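Local coordinates for Lmo0135 protein (Listeria monocytogenes EGD-e, PDB 5ISU) that probably binds peptides or similar solutes outside the cell as the substrate-binding component of an ABC transporter, at residues A[219-224]-A[240-245]; A[278-283]-A[458-463]. All coordinates share one frame; numbering follows the deposited sequence.

Interaction 1 closes before interaction 2 opens along the chain. Their centres lie 39 Å apart, and their nearest atoms are about 25 Å apart, so they do not touch. Interaction 1 packs helix 217-225 against helix 239-245. Interaction 2 joins the last part of helix 273-281 and the turn after it to the start of strand 462-475. The long strands 248-263 and 462-475 pair antiparallel and connect the two regions. Val242 of interaction 1 touches strand 248-263, and Tyr463 of interaction 2 bonds to that strand through its backbone. This is consistent with the family's two-lobed build, in which long strands pass between lobes; the two contacts probably belong to different lobes.

Interaction 1: A[219-224]-A[240-245]; sequences AANLAL and NKVEKA
One face of the Asn221 side-chain amide is covered by the CG1 methyl of Val242, which sits almost straight above Asn221 CG at 3.5 Å. At the oxygen end of the amide, OD1 takes a hydrogen bond from Lys232. Two short helices, 217-225 and 239-245, pack together here in the family 5 solute-binding (periplasmic-binding-protein) fold, with strand 231-233 on the connection between them. The backbones come nearest at this same pair, with Asn221 CA and Val242 CA 6.6 Å apart.

The methyl also lies near Asn221 ND2, at 3.6 Å, and near Asn221 CB, at 3.8 Å, so it sits over the middle of the amide face. No hydrogen bond crosses between the two helices. The contact is van der Waals packing, and the polar oxygen of the amide is satisfied from the strand. That bond would limit rotation of the amide and keep its flat side turned to the valine. In Val242, CG1 stands anti to the carbonyl carbon (chi1 -50°), which carries it out to the asparagine.

Val242 is buried and also rests on Ile250 of strand 248-263. Leu224, one turn after Asn221, is buried too and touches Lys232. It extends the apolar side of the contact more loosely, with its CD2 4.5 Å from Val242 CB.

Interaction 2: A[278-283]-A[458-463]; sequences ALSYAL and DDAVIY
Tyr463 CG stands anti to its backbone N (chi1 -176°), which sends the ring across to Ser280 and Leu283. Leu283 CG is anti to its own carbonyl carbon (chi1 -51°), and with an extended chi2 this brings CD1 over the ring. The result is a CH-pi contact. Leu283 CD1 lies 3.8 Å from the centroid of the Tyr463 ring and only 9° off its normal. The leucine and tyrosine side chains are not aligned; they cross obliquely.

Ser280 meets the CD1 and CE1 side of the same ring, with its CB 3.7 Å from Tyr463 CD1. A water in the ring plane lies 2.7 Å from Tyr463 OH and also bonds Leu283 O.

No direct hydrogen bond joins the two segments. A second water makes another bridge, donating to Ser280 OG at 2.7 Å and to Ile462 O at 2.8 Å. Ser280 OG is also bonded to Arg276 O, one turn back in its helix, so this buried hydroxyl has two partners. Ala460 CB approaches it more distantly. Ala460 has positive phi and is the C-prime residue of a Schellman motif, which ends helix 442-458 before the chain enters the strand.

The contact packs the last part of helix 273-281 and the turn after it beside the start of strand 462-475. Strands 248-263 and 462-475 are long, of the kind that probably pass between the lobes in this family, and the contact lies beside their ends. Helix 351-365 packs on Leu283 through Tyr359 and Leu360. Strand 248-263 bonds to the Tyr463 backbone through Ala261 and places Phe263 against Ser280.

Interaction 1: A[219-224]-A[240-245]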
# COMPACT_ATOMS: atom_id res chain seq x y z
N ALA A 219 0.79 23.98 10.86
CA ALA A 219 1.01 23.83 12.29
C ALA A 219 1.95 22.67 12.60
O ALA A 219 2.82 22.77 13.49
CB ALA A 219 -0.32 23.62 12.99
N ALA A 220 1.79 21.57 11.90
CA ALA A 220 2.62 20.39 12.16
C ALA A 220 4.09 20.67 11.82
O ALA A 220 4.97 20.26 12.56
CB ALA A 220 2.11 19.19 11.37
N ASN A 221 4.32 21.35 10.70
CA ASN A 221 5.68 21.69 10.25
C ASN A 221 6.33 22.69 11.20
O ASN A 221 7.55 22.62 11.43
CB ASN A 221 5.69 22.17 8.80
CG ASN A 221 5.39 21.04 7.80
OD1 ASN A 221 5.54 19.85 8.12
ND2 ASN A 221 5.01 21.41 6.58
N LEU A 222 5.53 23.59 11.75
CA LEU A 222 6.04 24.52 12.74
C LEU A 222 6.44 23.74 14.03
O LEU A 222 7.49 24.02 14.65
CB LEU A 222 5.02 25.60 13.06
CG LEU A 222 5.54 26.64 14.03
CD1 LEU A 222 6.79 27.30 13.47
CD2 LEU A 222 4.44 27.65 14.34
N ALA A 223 5.61 22.77 14.42
CA ALA A 223 5.90 21.95 15.61
C ALA A 223 7.24 21.21 15.41
O ALA A 223 8.04 21.08 16.34
CB ALA A 223 4.77 20.96 15.89
N LEU A 224 7.47 20.77 14.18
CA LEU A 224 8.70 20.10 13.81
C LEU A 224 9.90 21.04 13.94
O LEU A 224 10.93 20.66 14.46
CB LEU A 224 8.59 19.56 12.37
CG LEU A 224 9.88 19.01 11.77
CD1 LEU A 224 10.33 17.76 12.53
CD2 LEU A 224 9.68 18.73 10.29
N ASN A 240 10.91 22.29 0.62
CA ASN A 240 11.89 23.38 0.73
C ASN A 240 11.66 24.24 2.00
O ASN A 240 12.63 24.77 2.55
CB ASN A 240 11.92 24.24 -0.53
CG ASN A 240 12.48 23.48 -1.74
OD1 ASN A 240 13.17 22.46 -1.61
ND2 ASN A 240 12.21 24.01 -2.93
N LYS A 241 10.41 24.34 2.47
CA LYS A 241 10.07 25.10 3.68
C LYS A 241 10.68 24.50 4.93
O LYS A 241 11.35 25.18 5.71
CB LYS A 241 8.54 25.12 3.91
CG LYS A 241 7.71 25.60 2.75
CD LYS A 241 6.21 25.46 3.03
CE LYS A 241 5.40 25.85 1.79
NZ LYS A 241 3.93 25.70 1.95
N VAL A 242 10.46 23.20 5.12
CA VAL A 242 10.91 22.53 6.34
C VAL A 242 12.41 22.28 6.37
O VAL A 242 13.01 22.30 7.44
CB VAL A 242 10.13 21.22 6.59
CG1 VAL A 242 8.63 21.47 6.49
CG2 VAL A 242 10.56 20.13 5.63
N GLU A 243 13.02 22.05 5.20
CA GLU A 243 14.46 21.77 5.13
C GLU A 243 15.31 22.97 5.59
O GLU A 243 16.31 22.79 6.26
CB GLU A 243 14.87 21.31 3.73
CG GLU A 243 16.30 20.79 3.64
CD GLU A 243 16.63 20.15 2.30
OE1 GLU A 243 16.10 20.61 1.26
OE2 GLU A 243 17.42 19.16 2.29
N LYS A 244 14.89 24.19 5.24
CA LYS A 244 15.62 25.40 5.63
C LYS A 244 15.16 26.02 6.96
O LYS A 244 15.82 26.91 7.48
CB LYS A 244 15.56 26.44 4.50
CG LYS A 244 16.33 26.00 3.25
CD LYS A 244 16.21 26.95 2.06
CE LYS A 244 14.81 26.92 1.44
NZ LYS A 244 14.72 27.78 0.23
N ALA A 245 14.04 25.52 7.50
CA ALA A 245 13.49 26.05 8.77
C ALA A 245 14.22 25.57 10.04
O ALA A 245 14.27 26.30 11.02
CB ALA A 245 11.99 25.74 8.86

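Interaction 2: A[278-283]-A[458-463]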
# COMPACT_ATOMS: atom_id res chain seq x y z
N ALA A 278 -5.75 7.67 -28.05
CA ALA A 278 -5.59 9.09 -28.37
C ALA A 278 -5.36 9.91 -27.09
O ALA A 278 -4.51 10.80 -27.07
CB ALA A 278 -6.81 9.61 -29.11
N LEU A 279 -6.09 9.57 -26.03
CA LEU A 279 -6.00 10.27 -24.74
C LEU A 279 -4.75 9.90 -23.95
O LEU A 279 -4.52 10.44 -22.86
CB LEU A 279 -7.26 10.00 -23.90
CG LEU A 279 -8.60 10.42 -24.51
CD1 LEU A 279 -9.76 9.94 -23.65
CD2 LEU A 279 -8.69 11.92 -24.75
N SER A 280 -3.97 8.95 -24.48
CA SER A 280 -2.70 8.56 -23.88
C SER A 280 -1.59 9.29 -24.65
O SER A 280 -0.71 9.94 -24.05
CB SER A 280 -2.51 7.04 -23.95
OG SER A 280 -3.57 6.37 -23.31
N TYR A 281 -1.63 9.18 -25.96
CA TYR A 281 -0.67 9.86 -26.84
C TYR A 281 -0.64 11.38 -26.70
O TYR A 281 0.32 12.01 -27.09
CB TYR A 281 -0.94 9.54 -28.31
CG TYR A 281 -0.40 8.22 -28.80
CD1 TYR A 281 0.98 8.00 -28.88
CD2 TYR A 281 -1.25 7.22 -29.28
CE1 TYR A 281 1.49 6.80 -29.37
CE2 TYR A 281 -0.75 6.03 -29.78
CZ TYR A 281 0.62 5.83 -29.82
OH TYR A 281 1.12 4.65 -30.31
N ALA A 282 -1.71 11.97 -26.18
CA ALA A 282 -1.74 13.42 -26.00
C ALA A 282 -0.92 13.88 -24.78
O ALA A 282 -0.66 15.07 -24.63
CB ALA A 282 -3.18 13.91 -25.86
N LEU A 283 -0.50 12.93 -23.94
CA LEU A 283 0.17 13.25 -22.69
C LEU A 283 1.66 12.94 -22.64
O LEU A 283 2.15 12.12 -23.42
CB LEU A 283 -0.52 12.46 -21.57
CG LEU A 283 -2.05 12.56 -21.48
CD1 LEU A 283 -2.60 11.61 -20.43
CD2 LEU A 283 -2.49 13.99 -21.18
N ASP A 458 -1.54 -2.47 -24.07
CA ASP A 458 -2.06 -2.47 -25.45
C ASP A 458 -3.50 -1.99 -25.55
O ASP A 458 -3.82 -1.25 -26.46
CB ASP A 458 -1.94 -3.85 -26.08
CG ASP A 458 -0.50 -4.29 -26.28
OD1 ASP A 458 0.40 -3.43 -26.30
OD2 ASP A 458 -0.27 -5.50 -26.44
N ASP A 459 -4.36 -2.36 -24.60
CA ASP A 459 -5.78 -1.91 -24.64
C ASP A 459 -6.04 -0.56 -23.98
O ASP A 459 -7.20 -0.11 -23.88
CB ASP A 459 -6.73 -2.97 -24.04
CG ASP A 459 -6.95 -4.15 -24.98
OD1 ASP A 459 -6.40 -4.13 -26.09
OD2 ASP A 459 -7.69 -5.09 -24.60
N ALA A 460 -4.95 0.11 -23.57
CA ALA A 460 -5.04 1.38 -22.89
C ALA A 460 -6.20 1.42 -21.91
O ALA A 460 -7.04 2.32 -21.96
CB ALA A 460 -5.13 2.52 -23.90
N VAL A 461 -6.22 0.44 -21.01
CA VAL A 461 -7.27 0.32 -19.99
C VAL A 461 -7.20 1.48 -19.01
O VAL A 461 -8.23 2.00 -18.55
CB VAL A 461 -7.16 -1.01 -19.23
CG1 VAL A 461 -8.24 -1.13 -18.17
CG2 VAL A 461 -7.25 -2.17 -20.22
N ILE A 462 -5.97 1.86 -18.65
CA ILE A 462 -5.72 3.01 -17.80
C ILE A 462 -4.55 3.76 -18.42
O ILE A 462 -4.04 3.35 -19.45
CB ILE A 462 -5.32 2.59 -16.37
CG1 ILE A 462 -4.00 1.79 -16.38
CG2 ILE A 462 -6.44 1.79 -15.72
CD1 ILE A 462 -3.35 1.66 -15.02
N TYR A 463 -4.14 4.84 -17.78
CA TYR A 463 -2.95 5.59 -18.16
C TYR A 463 -2.08 5.67 -16.90
O TYR A 463 -2.37 6.46 -16.02
CB TYR A 463 -3.27 7.00 -18.68
CG TYR A 463 -2.03 7.73 -19.16
CD1 TYR A 463 -1.57 7.55 -20.45
CD2 TYR A 463 -1.31 8.56 -18.32
CE1 TYR A 463 -0.43 8.18 -20.90
CE2 TYR A 463 -0.17 9.20 -18.75
CZ TYR A 463 0.27 9.01 -20.05
OH TYR A 463 1.40 9.66 -20.53
O HOH W 1 -2.82 4.28 -21.85
O HOH W 2 2.52 9.52 -22.93